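Local coordinates for protein nucleoside hydrolase, putative (Trypanosoma brucei, PDB 3FZ0) that belongs to the nucleoside hydrolase family and holds a calcium ion beside the C-terminal ends of strands in its central sheet, at residues L9-D14 / V132-L137; V39-V44 / P136-A141. The protein carries 2 engineered substitutions. All coordinates share one frame; numbering follows the deposited sequence.

Contact 1. Residues L9-D14 / V132-L137. With CA (calcium ion), chain G.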
loop_
_atom_site.group_PDB
_atom_site.type_symbol
_atom_site.label_atom_id
_atom_site.label_comp_id
_atom_site.label_asym_id
_atom_site.label_seq_id
_atom_site.Cartn_x
_atom_site.Cartn_y
_atom_site.Cartn_z
ATOM N N LEU B 9 -16.908 7.410 -33.580
ATOM C CA LEU B 9 -16.647 7.170 -32.155
ATOM C C LEU B 9 -17.076 5.814 -31.646
ATOM O O LEU B 9 -18.099 5.289 -32.029
ATOM C CB LEU B 9 -17.314 8.206 -31.273
ATOM C CG LEU B 9 -17.227 9.698 -31.531
ATOM C CD1 LEU B 9 -17.638 10.385 -30.206
ATOM C CD2 LEU B 9 -15.835 10.131 -31.973
ATOM N N ILE B 10 -16.265 5.260 -30.769
ATOM C CA ILE B 10 -16.630 4.151 -29.905
ATOM C C ILE B 10 -16.903 4.820 -28.571
ATOM O O ILE B 10 -16.106 5.631 -28.089
ATOM C CB ILE B 10 -15.455 3.157 -29.755
ATOM C CG1 ILE B 10 -14.958 2.700 -31.133
ATOM C CG2 ILE B 10 -15.844 1.982 -28.860
ATOM C CD1 ILE B 10 -13.584 2.051 -31.086
ATOM N N ILE B 11 -18.044 4.534 -27.978
ATOM C CA ILE B 11 -18.324 5.112 -26.678
ATOM C C ILE B 11 -18.474 3.976 -25.670
ATOM O O ILE B 11 -19.329 3.080 -25.804
ATOM C CB ILE B 11 -19.567 6.053 -26.688
ATOM C CG1 ILE B 11 -19.297 7.274 -27.566
ATOM C CG2 ILE B 11 -19.914 6.505 -25.246
ATOM C CD1 ILE B 11 -20.506 8.128 -27.834
ATOM N N ASP B 12 -17.595 3.983 -24.688
ATOM C CA ASP B 12 -17.638 2.984 -23.629
ATOM C C ASP B 12 -18.275 3.634 -22.440
ATOM O O ASP B 12 -17.885 4.723 -22.061
ATOM C CB ASP B 12 -16.238 2.477 -23.312
ATOM C CG ASP B 12 -16.260 1.288 -22.385
ATOM O OD1 ASP B 12 -16.194 1.535 -21.164
ATOM O OD2 ASP B 12 -16.378 0.129 -22.846
ATOM N N THR B 13 -19.263 2.973 -21.857
ATOM C CA THR B 13 -20.158 3.643 -20.939
ATOM C C THR B 13 -20.782 2.727 -19.879
ATOM O O THR B 13 -21.023 1.533 -20.129
ATOM C CB THR B 13 -21.312 4.404 -21.724
ATOM O OG1 THR B 13 -22.199 5.036 -20.797
ATOM C CG2 THR B 13 -22.116 3.448 -22.585
ATOM N N ASP B 14 -21.051 3.295 -18.706
ATOM C CA ASP B 14 -21.813 2.598 -17.686
ATOM C C ASP B 14 -23.275 3.086 -17.576
ATOM O O ASP B 14 -23.969 2.804 -16.582
ATOM C CB ASP B 14 -21.104 2.597 -16.322
ATOM C CG ASP B 14 -21.042 3.981 -15.657
ATOM O OD1 ASP B 14 -21.005 5.016 -16.356
ATOM O OD2 ASP B 14 -20.996 4.038 -14.413
ATOM N N VAL B 132 -14.126 7.348 -26.655
ATOM C CA VAL B 132 -14.452 8.161 -25.504
ATOM C C VAL B 132 -14.972 7.240 -24.414
ATOM O O VAL B 132 -15.916 6.505 -24.649
ATOM C CB VAL B 132 -15.530 9.166 -25.862
ATOM C CG1 VAL B 132 -15.786 10.138 -24.659
ATOM C CG2 VAL B 132 -15.113 9.899 -27.131
ATOM N N ALA B 133 -14.368 7.273 -23.237
ATOM C CA ALA B 133 -14.683 6.336 -22.165
ATOM C C ALA B 133 -15.400 7.086 -21.076
ATOM O O ALA B 133 -14.839 8.032 -20.496
ATOM C CB ALA B 133 -13.380 5.725 -21.578
ATOM N N LEU B 134 -16.617 6.655 -20.757
ATOM C CA LEU B 134 -17.446 7.364 -19.794
ATOM C C LEU B 134 -17.725 6.568 -18.530
ATOM O O LEU B 134 -18.656 6.897 -17.769
ATOM C CB LEU B 134 -18.764 7.767 -20.447
ATOM C CG LEU B 134 -18.674 8.500 -21.789
ATOM C CD1 LEU B 134 -20.062 8.783 -22.362
ATOM C CD2 LEU B 134 -17.852 9.798 -21.658
ATOM N N GLY B 135 -16.953 5.525 -18.293
ATOM C CA GLY B 135 -17.129 4.739 -17.084
ATOM C C GLY B 135 -15.810 4.195 -16.586
ATOM O O GLY B 135 -14.737 4.709 -16.951
ATOM N N PRO B 136 -15.867 3.185 -15.709
ATOM C CA PRO B 136 -14.640 2.548 -15.324
ATOM C C PRO B 136 -13.970 2.041 -16.584
ATOM O O PRO B 136 -14.669 1.617 -17.520
ATOM C CB PRO B 136 -15.127 1.391 -14.461
ATOM C CG PRO B 136 -16.401 1.877 -13.875
ATOM C CD PRO B 136 -17.029 2.640 -14.974
ATOM N N LEU B 137 -12.637 2.057 -16.602
ATOM C CA LEU B 137 -11.875 1.677 -17.793
ATOM C C LEU B 137 -11.686 0.179 -18.090
ATOM O O LEU B 137 -10.871 -0.185 -18.941
ATOM C CB LEU B 137 -10.525 2.386 -17.772
ATOM C CG LEU B 137 -10.710 3.902 -17.741
ATOM C CD1 LEU B 137 -9.469 4.590 -17.185
ATOM C CD2 LEU B 137 -11.055 4.373 -19.156
HETATM CA CA CA G . -20.620 7.402 -16.718
HETATM O O HOH W 1 -14.371 0.054 -19.910
HETATM O O HOH W 2 -19.037 8.820 -15.848
HETATM O O HOH W 3 -19.717 6.307 -14.422
HETATM O O HOH W 4 -21.977 8.578 -15.055
#
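Asp14 and Leu134 share a calcium ion, which Asp14 OD1 binds at 2.4 Å and the backbone Leu134 O at 2.3 Å. A short, negatively charged carboxylate suits the first position. At the second a main-chain oxygen does the work, so the leucine side chain can turn to the core. Asp19, Asp283 and three waters also bind the ion. The Asp14 CG lies between the backbone N and the carbonyl carbon (chi1 69°), bringing OD1 to the metal while OD2 accepts a bond from Asn43 N.

Behind the metal, a parallel ladder runs up to the two ligands and holds Leu134 directly. Leu134 N donates to Asp12 O at 2.7 Å, Asp12 N to Val132 O at 3.0 Å, and Val132 N to Ile10 O. On one face the branched Ile11 lays CG2 against Leu134 CD1 (3.7 Å), under helix 17-27, and Leu9 CD1 meets Val132 CG2. On the other face small Ala133 lies beside Asp12, whose buried carboxylate is satisfied by a water donating to both OD1 and Pro136 O, and by Thr38 OG1 at OD2. Metal ligands just beyond the C-terminal ends of neighbouring parallel strands are characteristic of the alpha/beta core of nucleoside hydrolases.

Contact 2. Residues V39-V44 / P136-A141; sequences VVWGNV and PLTNVA
Asn139 ND2 is gripped by two acceptors, donating to Val39 O at 2.9 Å and to Asp12 OD2. Val39 O lies close to the plane of the amide, but the amide nitrogen itself stands above the carbonyl plane, with a C=O...N angle of 109°, so this bond does not use a carbonyl lone pair. Asn139 OD1 accepts from Ala70 N. Asparagine suits the place because one flat group supplies both donor and acceptor in a buried setting.

One residue earlier, Thr138 OG1 receives Trp41 NE1 at 3.0 Å and is also hydrogen-bonded to Asp186 OD2. The hydroxyl comes up at the edge of the indole, tilted a little from its plane. It can reach that edge because OG1 is anti to the carbonyl carbon (chi1 -41°), beside the backbone N.

Such loops after strands 32-39 and 127-133, gathered at the C-terminal end of a parallel sheet, are where alpha/beta folds commonly build their pockets. Here the second loop runs into helix 138-146, with Leu137 as its N-cap residue.

Over one face of the same indole lies the Pro136 ring, its CG 4.3 Å from the centroid of the six-membered ring and 14° off the normal, a CH-pi contact offset toward the rim. The compact, rigid proline also touches the backbone, its CD reaching 3.2 Å from Trp41 O. Gly42, with no side chain, lets Pro136 CG approach its CA to 4.0 Å. Val40 packs alongside, with CG1 on Pro136 CD, and CG1 and CG2 lie 3.6 Å and 3.7 Å from Pro136 O, while helix 181-185 covers Trp41 through Cys185.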
loop_
_atom_site.group_PDB
_atom_site.type_symbol
_atom_site.label_atom_id
_atom_site.label_comp_id
_atom_site.label_asym_id
_atom_site.label_seq_id
_atom_site.Cartn_x
_atom_site.Cartn_y
_atom_site.Cartn_z
ATOM N N VAL B 39 -20.638 -1.434 -23.251
ATOM C CA VAL B 39 -21.220 -1.222 -21.924
ATOM C C VAL B 39 -20.277 -1.769 -20.851
ATOM O O VAL B 39 -19.724 -2.869 -20.982
ATOM C CB VAL B 39 -22.634 -1.871 -21.859
ATOM C CG1 VAL B 39 -23.169 -1.907 -20.431
ATOM C CG2 VAL B 39 -23.557 -1.129 -22.799
ATOM N N VAL B 40 -20.095 -0.994 -19.787
ATOM C CA VAL B 40 -19.254 -1.456 -18.683
ATOM C C VAL B 40 -20.038 -1.290 -17.388
ATOM O O VAL B 40 -20.924 -0.455 -17.321
ATOM C CB VAL B 40 -17.886 -0.717 -18.674
ATOM C CG1 VAL B 40 -18.056 0.763 -18.401
ATOM C CG2 VAL B 40 -16.913 -1.349 -17.716
ATOM N N TRP B 41 -19.720 -2.117 -16.384
ATOM C CA TRP B 41 -20.228 -1.957 -15.008
ATOM C C TRP B 41 -19.826 -0.560 -14.478
ATOM O O TRP B 41 -18.961 0.106 -15.059
ATOM C CB TRP B 41 -19.667 -3.062 -14.112
ATOM C CG TRP B 41 -18.251 -2.824 -13.761
ATOM C CD1 TRP B 41 -17.146 -3.119 -14.522
ATOM C CD2 TRP B 41 -17.756 -2.202 -12.572
ATOM N NE1 TRP B 41 -16.014 -2.725 -13.883
ATOM C CE2 TRP B 41 -16.349 -2.166 -12.676
ATOM C CE3 TRP B 41 -18.360 -1.704 -11.412
ATOM C CZ2 TRP B 41 -15.537 -1.639 -11.666
ATOM C CZ3 TRP B 41 -17.543 -1.179 -10.404
ATOM C CH2 TRP B 41 -16.155 -1.147 -10.540
ATOM N N GLY B 42 -20.469 -0.118 -13.392
ATOM C CA GLY B 42 -20.176 1.163 -12.759
ATOM C C GLY B 42 -21.341 1.616 -11.891
ATOM O O GLY B 42 -21.574 1.071 -10.787
ATOM N N ASN B 43 -22.093 2.606 -12.370
ATOM C CA ASN B 43 -23.270 3.037 -11.631
ATOM C C ASN B 43 -24.506 2.150 -11.774
ATOM O O ASN B 43 -25.386 2.151 -10.906
ATOM C CB ASN B 43 -23.568 4.513 -11.866
ATOM C CG ASN B 43 -22.650 5.419 -11.022
ATOM O OD1 ASN B 43 -22.489 5.214 -9.789
ATOM N ND2 ASN B 43 -22.021 6.393 -11.681
ATOM N N VAL B 44 -24.547 1.369 -12.853
ATOM C CA VAL B 44 -25.500 0.286 -12.978
ATOM C C VAL B 44 -24.838 -0.962 -13.511
ATOM O O VAL B 44 -23.799 -0.914 -14.178
ATOM C CB VAL B 44 -26.732 0.650 -13.854
ATOM C CG1 VAL B 44 -27.477 1.854 -13.215
ATOM C CG2 VAL B 44 -26.337 0.923 -15.301
ATOM N N PRO B 136 -15.867 3.185 -15.709
ATOM C CA PRO B 136 -14.640 2.548 -15.324
ATOM C C PRO B 136 -13.970 2.041 -16.584
ATOM O O PRO B 136 -14.669 1.617 -17.520
ATOM C CB PRO B 136 -15.127 1.391 -14.461
ATOM C CG PRO B 136 -16.401 1.877 -13.875
ATOM C CD PRO B 136 -17.029 2.640 -14.974
ATOM N N LEU B 137 -12.637 2.057 -16.602
ATOM C CA LEU B 137 -11.875 1.677 -17.793
ATOM C C LEU B 137 -11.686 0.179 -18.090
ATOM O O LEU B 137 -10.871 -0.185 -18.941
ATOM C CB LEU B 137 -10.525 2.386 -17.772
ATOM C CG LEU B 137 -10.710 3.902 -17.741
ATOM C CD1 LEU B 137 -9.469 4.590 -17.185
ATOM C CD2 LEU B 137 -11.055 4.373 -19.156
ATOM N N THR B 138 -12.440 -0.683 -17.427
ATOM C CA THR B 138 -12.204 -2.106 -17.531
ATOM C C THR B 138 -12.140 -2.657 -18.957
ATOM O O THR B 138 -11.173 -3.377 -19.289
ATOM C CB THR B 138 -13.215 -2.917 -16.746
ATOM O OG1 THR B 138 -13.465 -2.280 -15.493
ATOM C CG2 THR B 138 -12.683 -4.365 -16.531
ATOM N N ASN B 139 -13.164 -2.374 -19.782
ATOM C CA ASN B 139 -13.182 -2.862 -21.151
ATOM C C ASN B 139 -11.979 -2.357 -21.941
ATOM O O ASN B 139 -11.341 -3.105 -22.675
ATOM C CB ASN B 139 -14.483 -2.474 -21.887
ATOM C CG ASN B 139 -15.716 -3.124 -21.283
ATOM O OD1 ASN B 139 -15.627 -4.212 -20.686
ATOM N ND2 ASN B 139 -16.872 -2.445 -21.402
ATOM N N VAL B 140 -11.672 -1.085 -21.799
ATOM C CA VAL B 140 -10.540 -0.517 -22.524
ATOM C C VAL B 140 -9.199 -1.194 -22.151
ATOM O O VAL B 140 -8.429 -1.605 -23.023
ATOM C CB VAL B 140 -10.454 1.033 -22.385
ATOM C CG1 VAL B 140 -9.377 1.561 -23.325
ATOM C CG2 VAL B 140 -11.800 1.695 -22.701
ATOM N N ALA B 141 -8.958 -1.351 -20.853
ATOM C CA ALA B 141 -7.739 -1.979 -20.380
ATOM C C ALA B 141 -7.636 -3.376 -20.915
ATOM O O ALA B 141 -6.559 -3.795 -21.322
ATOM C CB ALA B 141 -7.711 -2.003 -18.866
#

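How the contacts relate
The two contacts are neighbours, their centres about 7 Å apart, and they share Pro136 and Leu137. Along the chain the order is 9-14, 39-44, then 132-141, so both contacts end on one continuous piece leading from strand 127-133 into helix 138-146. In the main sheet strand 6-13 stands between strands 32-39 and 127-133. Contact 1 joins two of these strands, and contact 2 joins the loop leaving the third to the start of the helix. Thr13 O lies 2.7 Å from Val40 N, probably a hydrogen bond that carries the pairing one residue past the end of strand 32-39. Loop 39-44 is thereby held beside the calcium site, at the C-terminal end of the parallel strands.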